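Local coordinates for protein putative oxidoreductase (Magnetospirillum magnetotacticum, PDB 3C1A) that is a putative oxidoreductase of the GFO/IDH/MocA family, with a Rossmann fold that probably binds a nicotinamide dinucleotide cofactor, at residues Asn132-Ala137 / Leu243-Arg248; Ala137-Leu142 / Val180-Gly185; Ser153-His158 / Trp170-His175. All blocks are in the same frame, centred on the assembly; numbering follows the deposited sequence. Where two conformers were deposited one is given.

Contact 1. Residues Asn132-Ala137 / Leu243-Arg248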
ATOM      1  N   ASN A 132      -2.004   7.372   5.468  1.00 16.70           N
ATOM      2  CA  ASN A 132      -1.772   8.771   5.129  1.00 15.49           C
ATOM      3  C   ASN A 132      -2.751   9.646   5.901  1.00 15.66           C
ATOM      4  O   ASN A 132      -3.961   9.441   5.800  1.00 14.02           O
ATOM      5  CB  ASN A 132      -1.972   8.931   3.618  1.00 15.79           C
ATOM      6  CG  ASN A 132      -1.688  10.338   3.129  1.00 13.95           C
ATOM      7  OD1 ASN A 132      -1.506  11.268   3.918  1.00 22.17           O
ATOM      8  ND2 ASN A 132      -1.703  10.512   1.814  1.00 20.20           N
ATOM      9  N   PRO A 133      -2.259  10.633   6.686  1.00 15.83           N
ATOM     10  CA  PRO A 133      -3.242  11.512   7.342  1.00 17.14           C
ATOM     11  C   PRO A 133      -4.263  12.232   6.434  1.00 17.15           C
ATOM     12  O   PRO A 133      -5.350  12.530   6.881  1.00 17.08           O
ATOM     13  CB  PRO A 133      -2.356  12.542   8.065  1.00 17.54           C
ATOM     14  CG  PRO A 133      -1.086  11.779   8.321  1.00 16.51           C
ATOM     15  CD  PRO A 133      -0.875  10.982   7.081  1.00 15.77           C
ATOM     16  N   ALA A 134      -3.925  12.484   5.179  1.00 17.20           N
ATOM     17  CA  ALA A 134      -4.856  13.093   4.260  1.00 17.31           C
ATOM     18  C   ALA A 134      -6.049  12.158   3.942  1.00 17.04           C
ATOM     19  O   ALA A 134      -7.173  12.632   3.801  1.00 15.82           O
ATOM     20  CB  ALA A 134      -4.124  13.507   2.982  1.00 18.28           C
ATOM     21  N   TRP A 135      -5.802  10.842   3.846  1.00 17.57           N
ATOM     22  CA  TRP A 135      -6.836   9.846   3.539  1.00 15.37           C
ATOM     23  C   TRP A 135      -7.754   9.690   4.742  1.00 15.81           C
ATOM     24  O   TRP A 135      -8.977   9.650   4.620  1.00 13.83           O
ATOM     25  CB  TRP A 135      -6.198   8.502   3.154  1.00 13.86           C
ATOM     26  CG  TRP A 135      -7.210   7.446   2.900  1.00 11.46           C
ATOM     27  CD1 TRP A 135      -7.402   6.323   3.611  1.00 14.84           C
ATOM     28  CD2 TRP A 135      -8.173   7.431   1.846  1.00 15.86           C
ATOM     29  NE1 TRP A 135      -8.435   5.588   3.074  1.00 15.24           N
ATOM     30  CE2 TRP A 135      -8.927   6.261   1.988  1.00 17.33           C
ATOM     31  CE3 TRP A 135      -8.490   8.317   0.804  1.00 17.71           C
ATOM     32  CZ2 TRP A 135      -9.974   5.960   1.148  1.00 13.23           C
ATOM     33  CZ3 TRP A 135      -9.521   8.008  -0.034  1.00  9.22           C
ATOM     34  CH2 TRP A 135     -10.258   6.845   0.140  1.00 15.68           C
ATOM     35  N   GLU A 136      -7.136   9.640   5.911  0.50 17.13           N
ATOM     36  CA  GLU A 136      -7.864   9.633   7.167  0.50 17.51           C
ATOM     37  C   GLU A 136      -8.763  10.880   7.312  0.50 17.27           C
ATOM     38  O   GLU A 136      -9.923  10.764   7.711  0.50 17.26           O
ATOM     39  CB  GLU A 136      -6.876   9.489   8.325  0.50 17.40           C
ATOM     40  CG  GLU A 136      -6.112   8.139   8.306  0.50 12.71           C
ATOM     41  CD  GLU A 136      -4.923   8.087   9.252  0.50 20.49           C
ATOM     42  OE1 GLU A 136      -4.831   8.954  10.140  0.50 24.90           O
ATOM     43  OE2 GLU A 136      -4.068   7.183   9.097  0.50 21.97           O
ATOM     44  N   ALA A 137      -8.228  12.047   6.948  1.00 17.78           N
ATOM     45  CA  ALA A 137      -8.985  13.323   6.937  1.00 17.89           C
ATOM     46  C   ALA A 137     -10.122  13.334   5.897  1.00 18.40           C
ATOM     47  O   ALA A 137     -11.194  13.865   6.172  1.00 17.93           O
ATOM     48  CB  ALA A 137      -8.073  14.484   6.696  1.00 15.84           C
ATOM     49  N   LEU A 243     -14.552  15.430  -2.843  1.00 13.96           N
ATOM     50  CA  LEU A 243     -13.288  15.491  -2.104  1.00 11.98           C
ATOM     51  C   LEU A 243     -12.185  15.021  -3.015  1.00 12.45           C
ATOM     52  O   LEU A 243     -12.317  13.972  -3.656  1.00  9.92           O
ATOM     53  CB  LEU A 243     -13.351  14.607  -0.865  1.00 11.25           C
ATOM     54  CG  LEU A 243     -14.253  15.177   0.218  1.00 12.91           C
ATOM     55  CD1 LEU A 243     -14.682  14.149   1.220  1.00  9.10           C
ATOM     56  CD2 LEU A 243     -13.510  16.359   0.879  1.00  8.79           C
ATOM     57  N   VAL A 244     -11.135  15.823  -3.121  1.00 10.63           N
ATOM     58  CA  VAL A 244      -9.971  15.539  -3.967  1.00 12.55           C
ATOM     59  C   VAL A 244      -8.647  15.526  -3.157  1.00 15.80           C
ATOM     60  O   VAL A 244      -8.384  16.396  -2.352  1.00 12.03           O
ATOM     61  CB  VAL A 244      -9.839  16.553  -5.146  1.00 14.30           C
ATOM     62  CG1 VAL A 244      -8.574  16.275  -5.991  1.00 11.51           C
ATOM     63  CG2 VAL A 244     -11.070  16.563  -6.041  1.00 15.05           C
HETATM   64  N   MSE A 245      -7.823  14.508  -3.383  1.00 17.31           N
HETATM   65  CA  MSE A 245      -6.444  14.539  -2.901  1.00 18.51           C
HETATM   66  C   MSE A 245      -5.531  14.570  -4.095  1.00 19.18           C
HETATM   67  O   MSE A 245      -5.597  13.670  -4.906  1.00 19.51           O
HETATM   68  CB  MSE A 245      -6.147  13.293  -2.096  1.00 17.73           C
HETATM   69  CG  MSE A 245      -6.579  13.382  -0.698  1.00 22.23           C
HETATM   70 SE   MSE A 245      -6.580  11.682   0.158  0.75 16.81          SE
HETATM   71  CE  MSE A 245      -4.876  10.977  -0.320  1.00 16.95           C
ATOM     72  N   ASP A 246      -4.688  15.594  -4.202  1.00 23.57           N
ATOM     73  CA  ASP A 246      -3.888  15.837  -5.410  1.00 27.46           C
ATOM     74  C   ASP A 246      -2.470  16.268  -5.078  1.00 31.84           C
ATOM     75  O   ASP A 246      -2.295  17.280  -4.413  1.00 33.08           O
ATOM     76  CB  ASP A 246      -4.549  16.941  -6.227  1.00 29.17           C
ATOM     77  CG  ASP A 246      -3.859  17.179  -7.574  1.00 33.29           C
ATOM     78  OD1 ASP A 246      -2.712  16.704  -7.779  1.00 29.81           O
ATOM     79  OD2 ASP A 246      -4.489  17.837  -8.424  1.00 32.16           O
ATOM     80  N   ASP A 247      -1.466  15.525  -5.558  1.00 34.91           N
ATOM     81  CA  ASP A 247      -0.046  15.850  -5.264  1.00 40.72           C
ATOM     82  C   ASP A 247       0.443  17.191  -5.790  1.00 42.24           C
ATOM     83  O   ASP A 247       1.281  17.839  -5.156  1.00 42.86           O
ATOM     84  CB  ASP A 247       0.897  14.778  -5.812  1.00 42.00           C
ATOM     85  CG  ASP A 247       1.148  13.699  -4.828  1.00 49.05           C
ATOM     86  OD1 ASP A 247       0.669  13.844  -3.678  1.00 56.27           O
ATOM     87  OD2 ASP A 247       1.830  12.712  -5.199  1.00 64.93           O
ATOM     88  N   ARG A 248      -0.061  17.585  -6.954  1.00 43.47           N
ATOM     89  CA  ARG A 248       0.315  18.846  -7.579  1.00 44.15           C
ATOM     90  C   ARG A 248      -0.301  20.063  -6.875  1.00 45.10           C
ATOM     91  O   ARG A 248       0.146  21.189  -7.107  1.00 46.78           O
ATOM     92  CB  ARG A 248      -0.084  18.838  -9.059  1.00 44.73           C
TER
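Met-245, deposited as selenomethionine, reaches from strand 242-246 to the first turn of helix 133-140 and carries every cross-contact here. This is helix-on-sheet packing in the C-terminal domain of the GFO/IDH/MocA fold, where the helix lies against a face of the mixed sheet. The tight part gathers round the selenium. Met-245 SE lies 3.9 Å from Trp-135 CE3, in the plane of the indole and at its edge. It is a Met-aromatic contact of the edge kind, with SE 90° off the normal of the six-membered ring. The two side chains cross at about a right angle. On the same buried side, Trp-135 NE1 is hydrogen-bonded to Asp-182 OD2 of helix 168-184. The selenium also touches the helix backbone, with Met-245 SE 3.8 Å from Ala-134 O. The methyl of Ala-134 stands a little farther off, its CB 4.2 Å from Met-245 SE. The Met-245 chain runs nearly extended through chi2, then bends at chi3 (48°). That bend turns CE away from the indole and toward Asn-132.

The other side is looser and more polar. Met-245 CE meets the amide end of Asn-132 at 3.9 Å from ND2, and the two side chains come from opposite directions. ND2 is itself hydrogen-bonded to Gln-129. A bound tetraethylene glycol, probably from the crystallisation liquor, lies close to Asn-132. The strand ends at Asp-246. Asp-247 and Arg-248 turn out to solvent, with an Asx turn from Asp-246 OD1 to Arg-248 N. Asn-132 also serves as the N-cap of its helix. Its OD1 accepts from Ala-134 N at 3.0 Å, with the N-H standing above the carbonyl plane of the amide.

Contact 2. Residues Ala137-Leu142 / Val180-Gly185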
ATOM      1  N   ALA A 137      -8.228  12.047   6.948  1.00 17.78           N
ATOM      2  CA  ALA A 137      -8.985  13.323   6.937  1.00 17.89           C
ATOM      3  C   ALA A 137     -10.122  13.334   5.897  1.00 18.40           C
ATOM      4  O   ALA A 137     -11.194  13.865   6.172  1.00 17.93           O
ATOM      5  CB  ALA A 137      -8.073  14.484   6.696  1.00 15.84           C
ATOM      6  N   LEU A 138      -9.895  12.749   4.714  1.00 17.17           N
ATOM      7  CA  LEU A 138     -10.935  12.620   3.700  1.00 18.03           C
ATOM      8  C   LEU A 138     -12.056  11.719   4.196  1.00 19.67           C
ATOM      9  O   LEU A 138     -13.241  12.075   4.086  1.00 19.41           O
ATOM     10  CB  LEU A 138     -10.373  12.056   2.370  1.00 18.31           C
ATOM     11  CG  LEU A 138     -11.317  11.856   1.165  1.00 13.75           C
ATOM     12  CD1 LEU A 138     -10.521  11.804  -0.190  1.00 10.67           C
ATOM     13  CD2 LEU A 138     -12.191  10.581   1.327  1.00 13.00           C
ATOM     14  N   LYS A 139     -11.709  10.554   4.747  1.00 17.69           N
ATOM     15  CA  LYS A 139     -12.740   9.694   5.313  1.00 18.08           C
ATOM     16  C   LYS A 139     -13.516  10.360   6.447  1.00 19.31           C
ATOM     17  O   LYS A 139     -14.734  10.201   6.528  1.00 18.96           O
ATOM     18  CB  LYS A 139     -12.192   8.344   5.752  1.00 16.71           C
ATOM     19  CG  LYS A 139     -11.691   7.529   4.590  1.00 15.36           C
ATOM     20  CD  LYS A 139     -11.458   6.080   4.980  1.00 21.21           C
ATOM     21  CE  LYS A 139     -10.268   5.958   5.937  1.00 25.89           C
ATOM     22  NZ  LYS A 139      -9.959   4.543   6.281  1.00 29.12           N
ATOM     23  N   ALA A 140     -12.831  11.148   7.287  1.00 18.09           N
ATOM     24  CA  ALA A 140     -13.504  11.862   8.380  1.00 19.91           C
ATOM     25  C   ALA A 140     -14.535  12.896   7.901  1.00 20.55           C
ATOM     26  O   ALA A 140     -15.471  13.243   8.662  1.00 22.75           O
ATOM     27  CB  ALA A 140     -12.474  12.544   9.300  1.00 18.15           C
ATOM     28  N   ASP A 141     -14.347  13.408   6.681  1.00 20.20           N
ATOM     29  CA  ASP A 141     -15.209  14.439   6.082  1.00 22.13           C
ATOM     30  C   ASP A 141     -16.202  13.933   5.028  1.00 18.99           C
ATOM     31  O   ASP A 141     -16.769  14.712   4.290  1.00 21.83           O
ATOM     32  CB  ASP A 141     -14.358  15.551   5.482  1.00 24.97           C
ATOM     33  CG  ASP A 141     -14.207  16.728   6.431  1.00 38.49           C
ATOM     34  OD1 ASP A 141     -13.612  16.536   7.513  1.00 48.36           O
ATOM     35  OD2 ASP A 141     -14.707  17.834   6.109  1.00 51.80           O
ATOM     36  N   LEU A 142     -16.433  12.637   4.987  1.00 18.93           N
ATOM     37  CA  LEU A 142     -17.301  12.048   3.960  1.00 18.13           C
ATOM     38  C   LEU A 142     -18.769  12.465   4.087  1.00 19.49           C
ATOM     39  O   LEU A 142     -19.455  12.597   3.083  1.00 17.62           O
ATOM     40  CB  LEU A 142     -17.152  10.517   3.943  1.00 20.30           C
ATOM     41  CG  LEU A 142     -16.067   9.881   3.058  1.00 17.74           C
ATOM     42  CD1 LEU A 142     -15.991   8.405   3.326  1.00 11.74           C
ATOM     43  CD2 LEU A 142     -16.334  10.113   1.581  1.00 10.67           C
ATOM     44  N   VAL A 180      -9.830   2.209  -2.731  1.00 10.98           N
ATOM     45  CA  VAL A 180     -11.225   2.035  -3.136  1.00  9.57           C
ATOM     46  C   VAL A 180     -11.996   1.050  -2.233  1.00 11.37           C
ATOM     47  O   VAL A 180     -13.054   1.391  -1.709  1.00 11.78           O
ATOM     48  CB  VAL A 180     -11.332   1.681  -4.617  1.00 11.84           C
ATOM     49  CG1 VAL A 180     -12.771   1.480  -5.012  1.00 12.89           C
ATOM     50  CG2 VAL A 180     -10.751   2.830  -5.498  1.00 10.76           C
ATOM     51  N   LEU A 181     -11.438  -0.133  -2.000  1.00 10.62           N
ATOM     52  CA  LEU A 181     -12.015  -1.093  -1.046  1.00 10.80           C
ATOM     53  C   LEU A 181     -12.133  -0.554   0.381  1.00 11.08           C
ATOM     54  O   LEU A 181     -13.144  -0.809   1.061  1.00 14.87           O
ATOM     55  CB  LEU A 181     -11.260  -2.411  -1.047  1.00 11.80           C
ATOM     56  CG  LEU A 181     -11.070  -3.214  -2.347  1.00 16.51           C
ATOM     57  CD1 LEU A 181     -10.332  -4.564  -2.102  1.00 14.36           C
ATOM     58  CD2 LEU A 181     -12.369  -3.479  -3.075  1.00 18.66           C
ATOM     59  N   ASP A 182     -11.146   0.199   0.835  1.00 12.33           N
ATOM     60  CA  ASP A 182     -11.209   0.842   2.156  1.00 11.99           C
ATOM     61  C   ASP A 182     -12.344   1.878   2.254  1.00 12.08           C
ATOM     62  O   ASP A 182     -13.125   1.875   3.218  1.00 11.71           O
ATOM     63  CB  ASP A 182      -9.894   1.490   2.536  1.00 10.97           C
ATOM     64  CG  ASP A 182      -9.930   2.047   3.938  1.00 15.65           C
ATOM     65  OD1 ASP A 182     -10.186   1.265   4.889  1.00 13.89           O
ATOM     66  OD2 ASP A 182      -9.702   3.264   4.078  1.00 20.00           O
ATOM     67  N   LEU A 183     -12.470   2.711   1.231  1.00 14.77           N
ATOM     68  CA  LEU A 183     -13.601   3.649   1.088  1.00 15.40           C
ATOM     69  C   LEU A 183     -14.956   2.984   1.048  1.00 14.58           C
ATOM     70  O   LEU A 183     -15.873   3.436   1.731  1.00 17.00           O
ATOM     71  CB  LEU A 183     -13.439   4.482  -0.190  1.00 14.56           C
ATOM     72  CG  LEU A 183     -14.485   5.559  -0.554  1.00 14.79           C
ATOM     73  CD1 LEU A 183     -14.564   6.589   0.564  1.00 15.44           C
ATOM     74  CD2 LEU A 183     -14.224   6.262  -1.919  1.00 10.76           C
HETATM   75  N   MSE A 184     -15.119   1.961   0.217  1.00 15.20           N
HETATM   76  CA  MSE A 184     -16.453   1.411  -0.080  1.00 14.96           C
HETATM   77  C   MSE A 184     -16.931   0.411   0.961  1.00 17.41           C
HETATM   78  O   MSE A 184     -18.107   0.185   1.058  1.00 15.86           O
HETATM   79  CB  MSE A 184     -16.519   0.758  -1.455  1.00 14.70           C
HETATM   80  CG  MSE A 184     -16.264   1.678  -2.632  1.00 11.98           C
HETATM   81 SE   MSE A 184     -17.366   3.284  -2.693  0.75 13.56          SE
HETATM   82  CE  MSE A 184     -18.910   2.516  -3.629  1.00 17.82           C
ATOM     83  N   GLY A 185     -16.026  -0.209   1.710  1.00 16.95           N
ATOM     84  CA  GLY A 185     -16.403  -1.129   2.787  1.00 17.11           C
ATOM     85  C   GLY A 185     -16.886  -2.489   2.337  1.00 18.26           C
ATOM     86  O   GLY A 185     -17.454  -3.236   3.123  1.00 20.29           O
TER
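Lys-139 sets off with CG beside its backbone N (chi1 -65°) and bends at chi3 (-69°), which carries NZ across to Asp-182. Asp-182 answers with CG anti to the backbone N (chi1 -175°), which brings its carboxylate toward helix 133-140. The two side chains cross at about a right angle and close a salt bridge. Lys-139 NZ gives a hydrogen bond of 2.6 Å to Asp-182 OD2, on the syn lone pair. The aliphatic part of the lysine lies close to the same oxygen, with CE 3.3 Å from Asp-182 OD2. With Trp-135 as its second donor, this oxygen is gripped twice. Together the two donors would probably favour the charged carboxylate.

The second touch is apolar. Leu-183 CD1 comes up to the fork of Leu-142, nearest Leu-142 CD1 at 3.6 Å, with Leu-142 CD2 at 4.1 Å.

This is a helix-helix contact near the surface of the C-terminal domain, held by a salt bridge. It joins helix 133-140 and the residues just after it to the last turn of helix 168-184. Val-236 of strand 229-238 packs against both Leu-142 and Leu-183.

Contact 3. Residues Ser153-His158 / Trp170-His175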
ATOM      1  N   SER A 153      -9.396   7.799  -9.616  0.50 13.83           N
ATOM      2  CA  SER A 153      -7.995   8.072  -9.272  0.50 12.16           C
ATOM      3  C   SER A 153      -7.104   7.984 -10.497  0.50 12.08           C
ATOM      4  O   SER A 153      -7.462   7.366 -11.508  0.50  9.79           O
ATOM      5  CB  SER A 153      -7.495   7.114  -8.192  0.50 10.28           C
ATOM      6  OG  SER A 153      -7.478   5.774  -8.673  0.50  2.39           O
ATOM      7  N   GLU A 154      -5.952   8.633 -10.376  1.00 13.64           N
ATOM      8  CA  GLU A 154      -4.913   8.644 -11.392  1.00 13.32           C
ATOM      9  C   GLU A 154      -3.522   8.633 -10.742  1.00 11.64           C
ATOM     10  O   GLU A 154      -3.190   9.493  -9.853  1.00 15.55           O
ATOM     11  CB  GLU A 154      -5.047   9.912 -12.237  1.00 11.65           C
ATOM     12  CG  GLU A 154      -4.180   9.919 -13.458  1.00 12.17           C
ATOM     13  CD  GLU A 154      -4.424  11.166 -14.275  1.00 24.09           C
ATOM     14  OE1 GLU A 154      -4.051  12.259 -13.827  1.00 21.54           O
ATOM     15  OE2 GLU A 154      -5.036  11.045 -15.345  1.00 27.67           O
ATOM     16  N   ALA A 155      -2.704   7.691 -11.217  1.00 13.14           N
ATOM     17  CA  ALA A 155      -1.296   7.534 -10.817  1.00 12.90           C
ATOM     18  C   ALA A 155      -0.456   7.529 -12.081  1.00 13.72           C
ATOM     19  O   ALA A 155      -0.666   6.718 -12.972  1.00 11.83           O
ATOM     20  CB  ALA A 155      -1.072   6.237 -10.069  1.00 10.71           C
ATOM     21  N   GLY A 156       0.513   8.431 -12.161  1.00 15.28           N
ATOM     22  CA  GLY A 156       1.313   8.501 -13.364  1.00 16.52           C
ATOM     23  C   GLY A 156       2.774   8.695 -13.078  1.00 13.91           C
ATOM     24  O   GLY A 156       3.137   9.194 -12.027  1.00 16.82           O
ATOM     25  N   ASN A 157       3.612   8.294 -14.036  1.00 15.13           N
ATOM     26  CA  ASN A 157       5.032   8.598 -14.010  1.00 12.47           C
ATOM     27  C   ASN A 157       5.655   8.191 -15.330  1.00 14.26           C
ATOM     28  O   ASN A 157       5.039   7.497 -16.131  1.00 13.56           O
ATOM     29  CB  ASN A 157       5.730   7.822 -12.882  1.00 16.16           C
ATOM     30  CG  ASN A 157       6.925   8.571 -12.288  1.00 17.79           C
ATOM     31  OD1 ASN A 157       7.472   9.481 -12.888  1.00 20.21           O
ATOM     32  ND2 ASN A 157       7.314   8.180 -11.098  1.00 27.27           N
ATOM     33  N   HIS A 158       6.909   8.571 -15.541  1.00 14.87           N
ATOM     34  CA  HIS A 158       7.663   8.026 -16.670  1.00 17.77           C
ATOM     35  C   HIS A 158       8.416   6.760 -16.304  1.00 17.96           C
ATOM     36  O   HIS A 158       9.517   6.835 -15.773  1.00 21.87           O
ATOM     37  CB  HIS A 158       8.596   9.101 -17.209  1.00 15.26           C
ATOM     38  CG  HIS A 158       7.871  10.152 -17.973  1.00 16.45           C
ATOM     39  ND1 HIS A 158       7.262   9.894 -19.185  1.00 14.67           N
ATOM     40  CD2 HIS A 158       7.620  11.446 -17.686  1.00 14.29           C
ATOM     41  CE1 HIS A 158       6.669  10.996 -19.612  1.00 19.71           C
ATOM     42  NE2 HIS A 158       6.889  11.960 -18.729  1.00 16.55           N
ATOM     43  N   TRP A 170      -0.438  -4.584 -10.929  1.00 14.97           N
ATOM     44  CA  TRP A 170      -0.286  -5.135  -9.585  1.00 13.50           C
ATOM     45  C   TRP A 170       0.398  -4.153  -8.689  1.00 17.02           C
ATOM     46  O   TRP A 170      -0.104  -3.855  -7.613  1.00 15.72           O
ATOM     47  CB  TRP A 170       0.507  -6.428  -9.615  1.00 15.49           C
ATOM     48  CG  TRP A 170      -0.355  -7.547 -10.108  1.00 14.56           C
ATOM     49  CD1 TRP A 170      -0.662  -7.837 -11.398  1.00 18.82           C
ATOM     50  CD2 TRP A 170      -1.083  -8.463  -9.296  1.00 14.65           C
ATOM     51  NE1 TRP A 170      -1.515  -8.909 -11.451  1.00 18.01           N
ATOM     52  CE2 TRP A 170      -1.797  -9.315 -10.171  1.00 17.78           C
ATOM     53  CE3 TRP A 170      -1.197  -8.656  -7.922  1.00 16.41           C
ATOM     54  CZ2 TRP A 170      -2.598 -10.350  -9.708  1.00 14.72           C
ATOM     55  CZ3 TRP A 170      -2.005  -9.678  -7.464  1.00 13.44           C
ATOM     56  CH2 TRP A 170      -2.685 -10.513  -8.352  1.00 15.99           C
ATOM     57  N   ASP A 171       1.548  -3.686  -9.133  1.00 17.81           N
ATOM     58  CA  ASP A 171       2.408  -2.818  -8.336  1.00 19.13           C
ATOM     59  C   ASP A 171       1.714  -1.488  -8.014  1.00 21.12           C
ATOM     60  O   ASP A 171       1.489  -1.182  -6.850  1.00 24.12           O
ATOM     61  CB  ASP A 171       3.734  -2.647  -9.079  1.00 21.35           C
ATOM     62  CG  ASP A 171       4.767  -1.832  -8.332  1.00 26.78           C
ATOM     63  OD1 ASP A 171       4.641  -1.559  -7.113  1.00 33.03           O
ATOM     64  OD2 ASP A 171       5.753  -1.463  -9.004  1.00 33.78           O
ATOM     65  N   TRP A 172       1.356  -0.709  -9.030  1.00 16.92           N
ATOM     66  CA  TRP A 172       0.637   0.544  -8.790  1.00 15.23           C
ATOM     67  C   TRP A 172      -0.810   0.286  -8.435  1.00 11.96           C
ATOM     68  O   TRP A 172      -1.360   0.965  -7.620  1.00 12.99           O
ATOM     69  CB  TRP A 172       0.677   1.459 -10.018  1.00 14.81           C
ATOM     70  CG  TRP A 172       2.046   1.849 -10.503  1.00 14.45           C
ATOM     71  CD1 TRP A 172       3.253   1.263 -10.190  1.00 20.43           C
ATOM     72  CD2 TRP A 172       2.346   2.895 -11.441  1.00 16.94           C
ATOM     73  NE1 TRP A 172       4.277   1.907 -10.861  1.00 20.37           N
ATOM     74  CE2 TRP A 172       3.748   2.903 -11.635  1.00 18.42           C
ATOM     75  CE3 TRP A 172       1.576   3.841 -12.111  1.00 11.51           C
ATOM     76  CZ2 TRP A 172       4.376   3.815 -12.476  1.00 20.38           C
ATOM     77  CZ3 TRP A 172       2.202   4.723 -12.950  1.00  9.02           C
ATOM     78  CH2 TRP A 172       3.579   4.692 -13.146  1.00 12.99           C
ATOM     79  N   GLY A 173      -1.438  -0.711  -9.054  1.00 11.37           N
ATOM     80  CA  GLY A 173      -2.862  -0.968  -8.811  1.00 11.37           C
ATOM     81  C   GLY A 173      -3.219  -1.339  -7.378  1.00  8.23           C
ATOM     82  O   GLY A 173      -4.249  -0.904  -6.865  1.00 10.37           O
ATOM     83  N   ALA A 174      -2.366  -2.120  -6.712  1.00 10.83           N
ATOM     84  CA  ALA A 174      -2.612  -2.499  -5.326  1.00 11.01           C
ATOM     85  C   ALA A 174      -2.704  -1.225  -4.461  1.00 12.04           C
ATOM     86  O   ALA A 174      -3.481  -1.134  -3.518  1.00 13.75           O
ATOM     87  CB  ALA A 174      -1.500  -3.487  -4.802  1.00  7.57           C
ATOM     88  N   HIS A 175      -1.966  -0.214  -4.832  1.00 15.67           N
ATOM     89  CA  HIS A 175      -1.973   1.033  -4.039  1.00  9.44           C
ATOM     90  C   HIS A 175      -3.390   1.702  -4.096  1.00 15.65           C
ATOM     91  O   HIS A 175      -3.975   2.091  -3.068  1.00 17.73           O
ATOM     92  CB  HIS A 175      -0.890   1.934  -4.566  1.00 18.39           C
ATOM     93  CG  HIS A 175      -0.772   3.217  -3.827  1.00 13.44           C
ATOM     94  ND1 HIS A 175      -0.422   3.276  -2.498  1.00 27.84           N
ATOM     95  CD2 HIS A 175      -0.980   4.498  -4.226  1.00 31.37           C
ATOM     96  CE1 HIS A 175      -0.406   4.545  -2.109  1.00 29.03           C
ATOM     97  NE2 HIS A 175      -0.753   5.307  -3.136  1.00 20.20           N
TER
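Asn-157 OD1 accepts the backbone N-H of the next residue, His-158 N, at 2.9 Å. The bond is bent, 136° at the hydrogen, and the donor is tilted from the carbonyl plane. The other end of the amide, ND2, is hydrogen-bonded to a bound di(hydroxyethyl)ether, probably from the crystallisation liquor. The CB of Asn-157 points toward the helix and lies 3.8 Å from Trp-172 CH2.

Trp-172 is the residue that reaches over from helix 168-184. Its CG lies beside its backbone N (chi1 -58°), and the indole projects from the helix with its benzene end against the strand. Ala-155 O comes to the ring edge, near its plane, 3.5 Å from Trp-172 CZ3. Farther back along the ring, Ala-155 CB packs 4.1 Å from Trp-172 CE3. Between Ala-155 and Asn-157, Gly-156 CA comes within 3.9 Å of Trp-172 CZ3. CE3, CZ3 and CH2 thus pass along three successive strand residues, by the edge at Ala-155 O and obliquely at Gly-156 CA and Asn-157 N. Asn-226, in the loop after strand 218-225, also touches the indole.

The axes of segments 153-158 and 170-175 approach to 9.8 Å, with 145° between their N-to-C directions. Glu-154 forms salt bridges with Arg-223 and Arg-233, one from each neighbouring strand. A helix packed on a face of the mixed sheet, running roughly against the strand, fits the open-faced sheet with covering helices of the GFO/IDH/MocA C-terminal domain.

From the N terminus, the chain first builds the parallel Rossmann sheet, then enters helix 133-140, which supplies both contact 1 and contact 2. Strand 148-158 follows and meets helix 168-184 in contact 3, which closes the shortest loop. The end of that helix returns to helix 133-140 in contact 2, so contact 3 nests inside its loop. Contact 1 closes last, at strand 242-246, and encloses both. Contacts 1 and 2 are joined by Trp-135 with Asp-182 and by Leu-243 and Met-245 packing on Leu-138. Contact 3 touches neither; its centre is about 16 Å from that of contact 1. Contacts 1 and 3 lay the two helices on the mixed sheet, and contact 2 joins the helices.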